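TRNA (guanine(26)-N(2))-dimethyltransferase (Pyrococcus horikoshii, PDB 2DUL) probably dimethylates the N2 atom of the guanine at position 26 of tRNAs, using S-adenosyl-L-methionine as the methyl donor. Local coordinates at residues A[182-187]-A[273-278]; A[313-318]-A[361-366]; A[11-16]-A[92-97]; A[35-40]-A[299-304]. All coordinates share one frame; numbering follows the deposited sequence.

Contact 1. Residues A[182-187]-A[273-278]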
loop_
_atom_site.group_PDB
_atom_site.type_symbol
_atom_site.label_atom_id
_atom_site.label_comp_id
_atom_site.label_asym_id
_atom_site.label_seq_id
_atom_site.Cartn_x
_atom_site.Cartn_y
_atom_site.Cartn_z
ATOM N N TYR A 182 -11.879 -8.077 6.295
ATOM C CA TYR A 182 -10.768 -7.587 7.104
ATOM C C TYR A 182 -10.840 -7.840 8.600
ATOM O O TYR A 182 -9.916 -7.472 9.327
ATOM C CB TYR A 182 -10.595 -6.087 6.846
ATOM C CG TYR A 182 -10.314 -5.801 5.394
ATOM C CD1 TYR A 182 -9.046 -6.016 4.861
ATOM C CD2 TYR A 182 -11.329 -5.370 4.532
ATOM C CE1 TYR A 182 -8.785 -5.816 3.511
ATOM C CE2 TYR A 182 -11.077 -5.167 3.167
ATOM C CZ TYR A 182 -9.801 -5.395 2.670
ATOM O OH TYR A 182 -9.527 -5.225 1.337
ATOM N N LEU A 183 -11.919 -8.466 9.057
ATOM C CA LEU A 183 -12.101 -8.758 10.475
ATOM C C LEU A 183 -11.814 -7.521 11.339
ATOM O O LEU A 183 -11.062 -7.578 12.319
ATOM C CB LEU A 183 -11.198 -9.935 10.882
ATOM C CG LEU A 183 -11.531 -11.253 10.165
ATOM C CD1 LEU A 183 -10.522 -12.331 10.554
ATOM C CD2 LEU A 183 -12.955 -11.692 10.529
ATOM N N ALA A 184 -12.424 -6.402 10.965
ATOM C CA ALA A 184 -12.252 -5.144 11.682
ATOM C C ALA A 184 -13.481 -4.263 11.467
ATOM O O ALA A 184 -14.158 -4.375 10.441
ATOM C CB ALA A 184 -10.993 -4.420 11.179
ATOM N N VAL A 185 -13.760 -3.401 12.445
ATOM C CA VAL A 185 -14.886 -2.469 12.399
ATOM C C VAL A 185 -14.363 -1.142 11.835
ATOM O O VAL A 185 -13.555 -0.458 12.471
ATOM C CB VAL A 185 -15.470 -2.234 13.820
ATOM C CG1 VAL A 185 -16.660 -1.289 13.752
ATOM C CG2 VAL A 185 -15.883 -3.570 14.443
ATOM N N PRO A 186 -14.821 -0.759 10.632
ATOM C CA PRO A 186 -14.384 0.484 9.990
ATOM C C PRO A 186 -15.020 1.762 10.538
ATOM O O PRO A 186 -16.101 1.735 11.131
ATOM C CB PRO A 186 -14.741 0.247 8.526
ATOM C CG PRO A 186 -16.056 -0.465 8.649
ATOM C CD PRO A 186 -15.815 -1.460 9.793
ATOM N N LEU A 187 -14.329 2.875 10.328
ATOM C CA LEU A 187 -14.805 4.183 10.764
ATOM C C LEU A 187 -15.024 5.063 9.539
ATOM O O LEU A 187 -14.086 5.354 8.799
ATOM C CB LEU A 187 -13.783 4.851 11.688
ATOM C CG LEU A 187 -14.084 6.317 12.039
ATOM C CD1 LEU A 187 -15.419 6.422 12.755
ATOM C CD2 LEU A 187 -12.967 6.882 12.905
ATOM N N TYR A 273 -13.307 1.185 17.176
ATOM C CA TYR A 273 -13.099 0.923 15.758
ATOM C C TYR A 273 -11.769 0.200 15.604
ATOM O O TYR A 273 -10.786 0.552 16.259
ATOM C CB TYR A 273 -13.062 2.234 14.979
ATOM C CG TYR A 273 -14.379 2.961 14.994
ATOM C CD1 TYR A 273 -15.391 2.627 14.093
ATOM C CD2 TYR A 273 -14.630 3.964 15.931
ATOM C CE1 TYR A 273 -16.622 3.273 14.121
ATOM C CE2 TYR A 273 -15.860 4.619 15.969
ATOM C CZ TYR A 273 -16.850 4.265 15.057
ATOM O OH TYR A 273 -18.060 4.912 15.077
ATOM N N GLY A 274 -11.739 -0.804 14.734
ATOM C CA GLY A 274 -10.519 -1.566 14.529
ATOM C C GLY A 274 -10.758 -3.066 14.614
ATOM O O GLY A 274 -11.889 -3.521 14.458
ATOM N N PRO A 275 -9.722 -3.862 14.917
ATOM C CA PRO A 275 -8.363 -3.388 15.183
ATOM C C PRO A 275 -7.657 -2.719 14.006
ATOM O O PRO A 275 -7.912 -3.035 12.846
ATOM C CB PRO A 275 -7.643 -4.653 15.649
ATOM C CG PRO A 275 -8.327 -5.732 14.854
ATOM C CD PRO A 275 -9.789 -5.332 14.978
ATOM N N VAL A 276 -6.787 -1.768 14.327
ATOM C CA VAL A 276 -5.998 -1.065 13.329
ATOM C C VAL A 276 -4.545 -1.062 13.776
ATOM O O VAL A 276 -4.238 -1.284 14.950
ATOM C CB VAL A 276 -6.427 0.413 13.165
ATOM C CG1 VAL A 276 -7.866 0.500 12.669
ATOM C CG2 VAL A 276 -6.264 1.149 14.499
ATOM N N TRP A 277 -3.655 -0.821 12.823
ATOM C CA TRP A 277 -2.228 -0.725 13.099
ATOM C C TRP A 277 -2.047 0.681 13.670
ATOM O O TRP A 277 -2.511 1.651 13.069
ATOM C CB TRP A 277 -1.451 -0.869 11.786
ATOM C CG TRP A 277 0.016 -0.634 11.888
ATOM C CD1 TRP A 277 0.701 0.467 11.464
ATOM C CD2 TRP A 277 0.997 -1.552 12.385
ATOM N NE1 TRP A 277 2.051 0.287 11.655
ATOM C CE2 TRP A 277 2.261 -0.943 12.220
ATOM C CE3 TRP A 277 0.930 -2.834 12.947
ATOM C CZ2 TRP A 277 3.453 -1.571 12.598
ATOM C CZ3 TRP A 277 2.120 -3.461 13.326
ATOM C CH2 TRP A 277 3.362 -2.825 13.147
ATOM N N LEU A 278 -1.417 0.791 14.839
ATOM C CA LEU A 278 -1.175 2.100 15.451
ATOM C C LEU A 278 0.308 2.456 15.375
ATOM O O LEU A 278 0.756 3.436 15.973
ATOM C CB LEU A 278 -1.628 2.118 16.919
ATOM C CG LEU A 278 -3.132 2.023 17.192
ATOM C CD1 LEU A 278 -3.395 2.106 18.688
ATOM C CD2 LEU A 278 -3.845 3.166 16.472
#

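Contact 2. Residues A[313-318]-A[361-366]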
loop_
_atom_site.group_PDB
_atom_site.type_symbol
_atom_site.label_atom_id
_atom_site.label_comp_id
_atom_site.label_asym_id
_atom_site.label_seq_id
_atom_site.Cartn_x
_atom_site.Cartn_y
_atom_site.Cartn_z
ATOM N N ASP A 313 6.757 12.205 2.413
ATOM C CA ASP A 313 8.068 12.382 3.020
ATOM C C ASP A 313 8.046 13.475 4.093
ATOM O O ASP A 313 8.669 13.333 5.143
ATOM C CB ASP A 313 9.099 12.721 1.935
ATOM C CG ASP A 313 10.490 12.958 2.494
ATOM O OD1 ASP A 313 10.970 12.119 3.286
ATOM O OD2 ASP A 313 11.107 13.983 2.134
ATOM N N GLN A 314 7.316 14.556 3.847
ATOM C CA GLN A 314 7.257 15.645 4.821
ATOM C C GLN A 314 6.106 15.485 5.811
ATOM O O GLN A 314 6.014 16.210 6.803
ATOM C CB GLN A 314 7.140 16.988 4.096
ATOM C CG GLN A 314 5.807 17.216 3.424
ATOM C CD GLN A 314 5.036 18.364 4.051
ATOM O OE1 GLN A 314 4.823 18.395 5.265
ATOM N NE2 GLN A 314 4.607 19.313 3.222
ATOM N N GLU A 315 5.235 14.520 5.545
ATOM C CA GLU A 315 4.090 14.278 6.413
ATOM C C GLU A 315 4.506 13.707 7.767
ATOM O O GLU A 315 5.318 12.785 7.847
ATOM C CB GLU A 315 3.122 13.312 5.720
ATOM C CG GLU A 315 1.777 13.168 6.400
ATOM C CD GLU A 315 0.793 12.381 5.553
ATOM O OE1 GLU A 315 0.778 12.592 4.318
ATOM O OE2 GLU A 315 0.029 11.568 6.117
ATOM N N LEU A 316 3.953 14.274 8.834
ATOM C CA LEU A 316 4.241 13.804 10.179
ATOM C C LEU A 316 3.651 12.398 10.292
ATOM O O LEU A 316 2.502 12.175 9.916
ATOM C CB LEU A 316 3.581 14.736 11.202
ATOM C CG LEU A 316 3.723 14.401 12.684
ATOM C CD1 LEU A 316 5.205 14.453 13.071
ATOM C CD2 LEU A 316 2.900 15.391 13.519
ATOM N N ASP A 317 4.434 11.445 10.788
ATOM C CA ASP A 317 3.937 10.081 10.933
ATOM C C ASP A 317 3.435 9.913 12.358
ATOM O O ASP A 317 4.208 9.658 13.286
ATOM C CB ASP A 317 5.042 9.064 10.633
ATOM C CG ASP A 317 4.500 7.651 10.417
ATOM O OD1 ASP A 317 3.272 7.443 10.542
ATOM O OD2 ASP A 317 5.305 6.747 10.121
ATOM N N ILE A 318 2.130 10.072 12.519
ATOM C CA ILE A 318 1.487 9.962 13.819
ATOM C C ILE A 318 0.076 9.445 13.551
ATOM O O ILE A 318 -0.477 9.678 12.473
ATOM C CB ILE A 318 1.452 11.344 14.502
ATOM C CG1 ILE A 318 0.858 11.237 15.907
ATOM C CG2 ILE A 318 0.655 12.315 13.643
ATOM C CD1 ILE A 318 1.038 12.498 16.736
ATOM N N GLY A 361 -6.936 17.988 6.006
ATOM C CA GLY A 361 -6.477 17.342 7.221
ATOM C C GLY A 361 -5.128 17.847 7.701
ATOM O O GLY A 361 -4.254 18.177 6.902
ATOM N N ILE A 362 -4.958 17.919 9.016
ATOM C CA ILE A 362 -3.693 18.367 9.577
ATOM C C ILE A 362 -3.208 17.373 10.623
ATOM O O ILE A 362 -3.925 17.065 11.580
ATOM C CB ILE A 362 -3.818 19.756 10.248
ATOM C CG1 ILE A 362 -4.170 20.817 9.205
ATOM C CG2 ILE A 362 -2.498 20.120 10.931
ATOM C CD1 ILE A 362 -4.549 22.157 9.812
ATOM N N LYS A 363 -2.002 16.859 10.411
ATOM C CA LYS A 363 -1.375 15.928 11.341
ATOM C C LYS A 363 -0.676 16.840 12.337
ATOM O O LYS A 363 0.026 17.774 11.940
ATOM C CB LYS A 363 -0.317 15.074 10.628
ATOM C CG LYS A 363 -0.559 13.560 10.627
ATOM C CD LYS A 363 -1.436 13.137 9.475
ATOM C CE LYS A 363 -1.315 11.641 9.182
ATOM N NZ LYS A 363 -1.744 10.758 10.306
ATOM N N THR A 364 -0.858 16.590 13.625
ATOM C CA THR A 364 -0.207 17.426 14.614
ATOM C C THR A 364 -0.033 16.732 15.949
ATOM O O THR A 364 -0.807 15.843 16.308
ATOM C CB THR A 364 -0.989 18.735 14.844
ATOM O OG1 THR A 364 -0.287 19.548 15.791
ATOM C CG2 THR A 364 -2.383 18.446 15.375
ATOM N N SER A 365 0.998 17.143 16.678
ATOM C CA SER A 365 1.273 16.589 17.996
ATOM C C SER A 365 0.380 17.275 19.030
ATOM O O SER A 365 0.224 16.791 20.151
ATOM C CB SER A 365 2.745 16.816 18.358
ATOM O OG SER A 365 3.078 18.200 18.306
ATOM N N ALA A 366 -0.213 18.399 18.642
ATOM C CA ALA A 366 -1.065 19.169 19.544
ATOM C C ALA A 366 -2.310 18.437 20.029
ATOM O O ALA A 366 -2.897 17.640 19.304
ATOM C CB ALA A 366 -1.477 20.478 18.875
#

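Contact 3. Residues A[11-16]-A[92-97]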
loop_
_atom_site.group_PDB
_atom_site.type_symbol
_atom_site.label_atom_id
_atom_site.label_comp_id
_atom_site.label_asym_id
_atom_site.label_seq_id
_atom_site.Cartn_x
_atom_site.Cartn_y
_atom_site.Cartn_z
ATOM N N ALA A 11 8.736 0.363 -20.632
ATOM C CA ALA A 11 8.054 -0.763 -21.259
ATOM C C ALA A 11 7.087 -0.400 -22.381
ATOM O O ALA A 11 6.388 0.609 -22.318
ATOM C CB ALA A 11 7.313 -1.572 -20.197
ATOM N N LYS A 12 7.062 -1.245 -23.407
ATOM C CA LYS A 12 6.168 -1.078 -24.548
ATOM C C LYS A 12 5.308 -2.333 -24.552
ATOM O O LYS A 12 5.831 -3.448 -24.612
ATOM C CB LYS A 12 6.963 -0.980 -25.851
ATOM C CG LYS A 12 7.916 0.200 -25.901
ATOM C CD LYS A 12 8.601 0.311 -27.256
ATOM C CE LYS A 12 9.651 1.408 -27.246
ATOM N NZ LYS A 12 10.711 1.127 -26.232
ATOM N N ILE A 13 3.995 -2.162 -24.470
ATOM C CA ILE A 13 3.100 -3.311 -24.440
ATOM C C ILE A 13 1.883 -3.170 -25.338
ATOM O O ILE A 13 1.538 -2.077 -25.784
ATOM C CB ILE A 13 2.580 -3.577 -23.012
ATOM C CG1 ILE A 13 1.801 -2.355 -22.517
ATOM C CG2 ILE A 13 3.743 -3.905 -22.080
ATOM C CD1 ILE A 13 1.011 -2.596 -21.249
ATOM N N LEU A 14 1.234 -4.299 -25.588
ATOM C CA LEU A 14 0.040 -4.334 -26.407
ATOM C C LEU A 14 -1.143 -4.574 -25.485
ATOM O O LEU A 14 -1.077 -5.411 -24.582
ATOM C CB LEU A 14 0.136 -5.464 -27.434
ATOM C CG LEU A 14 1.289 -5.354 -28.434
ATOM C CD1 LEU A 14 1.315 -6.587 -29.322
ATOM C CD2 LEU A 14 1.125 -4.089 -29.266
ATOM N N ILE A 15 -2.216 -3.822 -25.698
ATOM C CA ILE A 15 -3.423 -3.973 -24.895
ATOM C C ILE A 15 -4.604 -4.128 -25.845
ATOM O O ILE A 15 -4.561 -3.656 -26.983
ATOM C CB ILE A 15 -3.662 -2.749 -23.980
ATOM C CG1 ILE A 15 -3.923 -1.502 -24.827
ATOM C CG2 ILE A 15 -2.457 -2.533 -23.072
ATOM C CD1 ILE A 15 -4.284 -0.275 -24.011
ATOM N N PRO A 16 -5.675 -4.799 -25.395
ATOM C CA PRO A 16 -6.844 -4.985 -26.259
ATOM C C PRO A 16 -7.570 -3.674 -26.558
ATOM O O PRO A 16 -7.267 -2.662 -25.889
ATOM C CB PRO A 16 -7.701 -5.967 -25.464
ATOM C CG PRO A 16 -7.389 -5.602 -24.045
ATOM C CD PRO A 16 -5.886 -5.424 -24.078
ATOM N N MET A 92 8.108 -10.638 -24.937
ATOM C CA MET A 92 8.973 -10.738 -26.103
ATOM C C MET A 92 9.065 -9.430 -26.879
ATOM O O MET A 92 9.912 -9.273 -27.758
ATOM C CB MET A 92 8.505 -11.873 -27.012
ATOM C CG MET A 92 8.699 -13.238 -26.374
ATOM S SD MET A 92 10.253 -13.298 -25.421
ATOM C CE MET A 92 11.481 -13.365 -26.752
ATOM N N LEU A 93 8.193 -8.488 -26.541
ATOM C CA LEU A 93 8.202 -7.189 -27.195
ATOM C C LEU A 93 9.247 -6.311 -26.516
ATOM O O LEU A 93 9.682 -5.305 -27.073
ATOM C CB LEU A 93 6.821 -6.534 -27.082
ATOM C CG LEU A 93 6.610 -5.199 -27.801
ATOM C CD1 LEU A 93 6.904 -5.371 -29.286
ATOM C CD2 LEU A 93 5.179 -4.720 -27.585
ATOM N N ASN A 94 9.663 -6.714 -25.320
ATOM C CA ASN A 94 10.635 -5.947 -24.549
ATOM C C ASN A 94 11.953 -6.670 -24.289
ATOM O O ASN A 94 12.909 -6.068 -23.801
ATOM C CB ASN A 94 10.006 -5.545 -23.213
ATOM C CG ASN A 94 8.841 -4.597 -23.387
ATOM O OD1 ASN A 94 9.028 -3.393 -23.530
ATOM N ND2 ASN A 94 7.628 -5.141 -23.398
ATOM N N PHE A 95 12.002 -7.956 -24.614
ATOM C CA PHE A 95 13.206 -8.751 -24.402
ATOM C C PHE A 95 13.481 -9.646 -25.604
ATOM O O PHE A 95 12.561 -10.035 -26.324
ATOM C CB PHE A 95 13.041 -9.620 -23.153
ATOM C CG PHE A 95 12.914 -8.833 -21.880
ATOM C CD1 PHE A 95 14.046 -8.419 -21.187
ATOM C CD2 PHE A 95 11.663 -8.488 -21.383
ATOM C CE1 PHE A 95 13.933 -7.671 -20.016
ATOM C CE2 PHE A 95 11.539 -7.739 -20.214
ATOM C CZ PHE A 95 12.679 -7.331 -19.528
ATOM N N ASP A 96 14.752 -9.960 -25.822
ATOM C CA ASP A 96 15.143 -10.837 -26.919
ATOM C C ASP A 96 15.404 -12.208 -26.318
ATOM O O ASP A 96 15.376 -12.366 -25.098
ATOM C CB ASP A 96 16.413 -10.320 -27.604
ATOM C CG ASP A 96 16.212 -8.971 -28.267
ATOM O OD1 ASP A 96 15.240 -8.826 -29.038
ATOM O OD2 ASP A 96 17.029 -8.059 -28.021
ATOM N N GLY A 97 15.651 -13.200 -27.164
ATOM C CA GLY A 97 15.921 -14.529 -26.655
ATOM C C GLY A 97 14.835 -15.544 -26.947
ATOM O O GLY A 97 13.872 -15.267 -27.662
#

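Contact 4. Residues A[35-40]-A[299-304]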
loop_
_atom_site.group_PDB
_atom_site.type_symbol
_atom_site.label_atom_id
_atom_site.label_comp_id
_atom_site.label_asym_id
_atom_site.label_seq_id
_atom_site.Cartn_x
_atom_site.Cartn_y
_atom_site.Cartn_z
ATOM N N ASN A 35 0.993 4.077 -9.525
ATOM C CA ASN A 35 1.158 3.013 -8.539
ATOM C C ASN A 35 2.407 2.202 -8.881
ATOM O O ASN A 35 3.235 1.922 -8.013
ATOM C CB ASN A 35 -0.086 2.112 -8.543
ATOM C CG ASN A 35 0.022 0.940 -7.573
ATOM O OD1 ASN A 35 0.866 0.054 -7.734
ATOM N ND2 ASN A 35 -0.844 0.928 -6.562
ATOM N N ARG A 36 2.548 1.835 -10.152
ATOM C CA ARG A 36 3.705 1.059 -10.580
ATOM C C ARG A 36 5.005 1.867 -10.478
ATOM O O ARG A 36 6.065 1.312 -10.174
ATOM C CB ARG A 36 3.483 0.521 -11.998
ATOM C CG ARG A 36 2.417 -0.581 -12.059
ATOM C CD ARG A 36 2.254 -1.143 -13.463
ATOM N NE ARG A 36 1.428 -0.299 -14.328
ATOM C CZ ARG A 36 0.100 -0.350 -14.392
ATOM N NH1 ARG A 36 -0.579 -1.206 -13.638
ATOM N NH2 ARG A 36 -0.553 0.448 -15.228
ATOM N N ASP A 37 4.931 3.178 -10.712
ATOM C CA ASP A 37 6.121 4.017 -10.585
ATOM C C ASP A 37 6.636 3.908 -9.149
ATOM O O ASP A 37 7.835 3.735 -8.918
ATOM C CB ASP A 37 5.810 5.496 -10.851
ATOM C CG ASP A 37 5.804 5.857 -12.328
ATOM O OD1 ASP A 37 6.459 5.163 -13.137
ATOM O OD2 ASP A 37 5.154 6.867 -12.672
ATOM N N ILE A 38 5.717 4.033 -8.193
ATOM C CA ILE A 38 6.063 3.982 -6.774
ATOM C C ILE A 38 6.798 2.698 -6.419
ATOM O O ILE A 38 7.851 2.737 -5.776
ATOM C CB ILE A 38 4.794 4.111 -5.875
ATOM C CG1 ILE A 38 4.043 5.400 -6.213
ATOM C CG2 ILE A 38 5.183 4.112 -4.400
ATOM C CD1 ILE A 38 4.869 6.657 -6.052
ATOM N N VAL A 39 6.256 1.559 -6.837
ATOM C CA VAL A 39 6.906 0.293 -6.528
ATOM C C VAL A 39 8.269 0.202 -7.225
ATOM O O VAL A 39 9.235 -0.309 -6.648
ATOM C CB VAL A 39 5.993 -0.926 -6.889
ATOM C CG1 VAL A 39 5.615 -0.907 -8.354
ATOM C CG2 VAL A 39 6.697 -2.224 -6.524
ATOM N N VAL A 40 8.358 0.711 -8.451
ATOM C CA VAL A 40 9.625 0.699 -9.183
ATOM C C VAL A 40 10.664 1.490 -8.389
ATOM O O VAL A 40 11.816 1.065 -8.249
ATOM C CB VAL A 40 9.468 1.324 -10.597
ATOM C CG1 VAL A 40 10.831 1.720 -11.168
ATOM C CG2 VAL A 40 8.799 0.322 -11.525
ATOM N N LEU A 299 10.372 8.158 -15.026
ATOM C CA LEU A 299 9.179 7.395 -14.682
ATOM C C LEU A 299 8.047 7.666 -15.656
ATOM O O LEU A 299 8.157 8.537 -16.514
ATOM C CB LEU A 299 8.735 7.747 -13.260
ATOM C CG LEU A 299 9.736 7.429 -12.146
ATOM C CD1 LEU A 299 9.230 7.993 -10.826
ATOM C CD2 LEU A 299 9.936 5.924 -12.050
ATOM N N ALA A 300 6.960 6.911 -15.521
ATOM C CA ALA A 300 5.802 7.069 -16.395
ATOM C C ALA A 300 5.010 8.327 -16.048
ATOM O O ALA A 300 4.505 9.018 -16.931
ATOM C CB ALA A 300 4.903 5.845 -16.289
ATOM N N ARG A 301 4.902 8.610 -14.753
ATOM C CA ARG A 301 4.174 9.777 -14.259
ATOM C C ARG A 301 5.046 10.435 -13.194
ATOM O O ARG A 301 4.623 10.615 -12.051
ATOM C CB ARG A 301 2.848 9.339 -13.635
ATOM C CG ARG A 301 1.992 8.450 -14.526
ATOM C CD ARG A 301 1.341 9.233 -15.660
ATOM N NE ARG A 301 0.531 8.366 -16.511
ATOM C CZ ARG A 301 1.026 7.551 -17.436
ATOM N NH1 ARG A 301 0.211 6.794 -18.157
ATOM N NH2 ARG A 301 2.335 7.504 -17.653
ATOM N N LYS A 302 6.265 10.794 -13.584
ATOM C CA LYS A 302 7.231 11.396 -12.673
ATOM C C LYS A 302 6.696 12.567 -11.847
ATOM O O LYS A 302 6.898 12.619 -10.632
ATOM C CB LYS A 302 8.476 11.831 -13.454
ATOM C CG LYS A 302 9.664 12.172 -12.566
ATOM C CD LYS A 302 10.956 12.259 -13.361
ATOM C CE LYS A 302 12.150 12.498 -12.447
ATOM N NZ LYS A 302 13.444 12.416 -13.183
ATOM N N LYS A 303 6.017 13.502 -12.502
ATOM C CA LYS A 303 5.464 14.664 -11.812
ATOM C C LYS A 303 4.522 14.264 -10.679
ATOM O O LYS A 303 4.600 14.808 -9.579
ATOM C CB LYS A 303 4.722 15.568 -12.803
ATOM C CG LYS A 303 3.586 14.882 -13.543
ATOM C CD LYS A 303 4.090 13.737 -14.415
ATOM C CE LYS A 303 2.937 12.975 -15.018
ATOM N NZ LYS A 303 2.042 12.474 -13.951
ATOM N N GLN A 304 3.633 13.313 -10.946
ATOM C CA GLN A 304 2.690 12.862 -9.931
ATOM C C GLN A 304 3.384 12.035 -8.851
ATOM O O GLN A 304 3.007 12.090 -7.681
ATOM C CB GLN A 304 1.570 12.044 -10.571
ATOM C CG GLN A 304 0.656 12.857 -11.467
ATOM C CD GLN A 304 -0.487 12.037 -12.028
ATOM O OE1 GLN A 304 -0.276 11.095 -12.791
ATOM N NE2 GLN A 304 -1.708 12.386 -11.643
#

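Contact 1. Residues A[182-187]-A[273-278]
Gly274 O is approached by two groups of the 182-187 loop. Val185 N donates to Gly274 O over 2.8 Å, nearly straight at the hydrogen (168°), with the donor standing well above the carbonyl plane. A CA-H...O contact adds to this, since Ala184 CA lies 3.2 Å from Gly274 O. In return Gly274 N binds Val185 O at 2.9 Å, in the carbonyl plane and on a lone pair. At the backbone angles of Gly274 (phi 130°) a CB would collide with the carbonyl O of Tyr273, which fits a glycine here. The peptide bond between Gly274 and Pro275 is cis. Pro275 CD lies 4.1 Å from Ala184 CB.

Beyond the bonds, the ring of Tyr273 receives Leu187 CD1 over one face, 3.6 Å from the ring centroid and 17° off the normal, which defines a CH-pi contact. Leu187 CG, where this branch starts, is anti to the backbone N, and the two side chains cross at about a right angle. At the ring edge Val185 O lies in plane, and Pro186 O comes within 3.2 Å of Tyr273 CD1. Phe252 of strand 247-252 touches both Leu187 and Tyr273, while Arg206 holds Leu183 O from helix 192-209.

Two reciprocal bonds between Val185 and Gly274 amount to a single hydrogen-bonded antiparallel bridge, by which the loop after helix 175-182 is laid on strand 273-277, an outermost strand of a three-stranded antiparallel sheet.

Contact 2. Residues A[313-318]-A[361-366]
Lys363 leaves strand 361-364 with chi1 at -119°, an eclipsed value that directs CG toward the 313-318 segment, and chi2 of 86° bends CD round instead of letting the chain run straight; a second bend at chi4 turns NZ to its acceptor. Lys363 NZ donates to Ile318 O over 2.7 Å, with a C=O...N angle of 167°, almost in line with the carbonyl. The ammonium group also binds Leu320 O and forms a salt bridge with Glu194, so three oxygens hold it.

Glu315 meets the lysine chain rather than its charge: Glu315 OE2 is 3.3 Å from Lys363 CE but 4.6 Å from NZ. Its carboxylate is engaged elsewhere, by Thr355 OG1 and a bound glycerol at OE2 and by His356 N at OE1. The salt bridge to Glu194, with Glu315 as a second, more distant negative charge, would be expected to favour a protonated lysine.

Apolar side chains pack along the CB and CG part of the chain, where Leu316 O also approaches Lys363 CG. Ile318 CG2, which occupies the crowded position between backbone N and carbonyl carbon, presses on Lys363 CG at 3.5 Å, tighter than usual, as the two side chains slide past each other in opposite directions. Leu316 CB lies 4.0 Å from Lys363 CB, and Leu316 CD2 lies 3.9 Å from Thr364 CA.

The segment leaving helix 302-314 thus packs against strand 361-364, the middle strand of a small antiparallel sheet, with strand 352-355 beside it and helix 338-347 touching Ile362 and Thr364.

Contact 3. Residues A[11-16]-A[92-97]
The N-terminal beta hairpin, strands 4-8 and 11-15, is tied to the C-terminal part of helix 81-94 where the amide side chain of Asn94 pairs with the backbone of Lys12. Both amide atoms are used. Lys12 N donates to Asn94 OD1 over 2.9 Å, almost straight at the hydrogen (172°), in the plane of the side-chain carbonyl and on a lone pair. Asn94 ND2 returns a bond to Lys12 O at 2.8 Å, less straight (149°) and tilted from the carbonyl plane. This two-point pairing imitates a neighbouring strand with one side chain, and it fixes the rotation of the amide, since OD1 must face the N-H and ND2 the C=O. Asn90 extends the link: its O accepts from Asn94 ND2 and its OD1 takes Leu14 N. In the fold the hairpin lies near the predicted S-adenosyl-L-methionine site, the side chain of Ile13 being about 7 Å from that of Arg36. Leu93 packs beside the polar pair. Its CG is anti to the backbone N (chi1 -176°), and from there CD2 comes within 3.3 Å of Lys12 O. Leu93 CD2 also lies 4.0 Å from Leu14 CG, the two leucines crossing at about a right angle.

Contact 4. Residues A[35-40]-A[299-304]
Asp37, with CG anti to the carbonyl carbon (chi1 -83°), points its carboxylate from helix 33-46 at the turn that precedes helix 302-314, and its two oxygens face two successive peptide N-H groups. Ala300 N reaches Asp37 OD1 at 3.0 Å on the syn side, 20° out of the carboxylate plane, with a fairly straight bond (163°). Arg301 N meets Asp37 OD2 at 2.7 Å on the syn lone pair, so the fork is turned toward the backbone and its rotation is set by the two bonds. Asp37 OD1 has a further partner in Arg64, a salt bridge that would help to keep the buried carboxylate ionised.

Leu299 passes the aspartate at a slant, with CB 3.4 Å from Asp37 OD1. Its CD2 continues to a loose apolar contact, 4.4 Å from Val40 CG1, one helical turn along. Ala300 CB lies 3.6 Å from Asp37 OD1. Arg301, at the N-cap position, sends its guanidinium away from Asp37 and back to its own turn, where NH2 donates to Ala300 O over 2.7 Å.

Here the turn leading into helix 302-314 packs on helix 33-46, which also carries Arg36, predicted to bind S-adenosyl-L-methionine; helix 60-68 and strand 226-235 lie against helix 33-46.

In the fold
Contacts 3 and 4 lie on the same side of the chain's centre, their centres about 19 Å apart, with strand 11-15 preceding helix 33-46. Their segments alternate in sequence, so the two closures cross along the chain; contact 4 holds Arg36, predicted to bind S-adenosyl-L-methionine, and contact 3 lies near it. Contact 4 spans the longest loop and encloses contact 1, about 29 Å away between centres and across the chain's centre. Contact 2 opens after contact 4 closes, yet both use helix 302-314, one just before its start, the other just past its end. That helix thus runs from near helix 33-46 to near the sheet with strand 361-364. The centres of contacts 1 and 2 are about 21 Å apart.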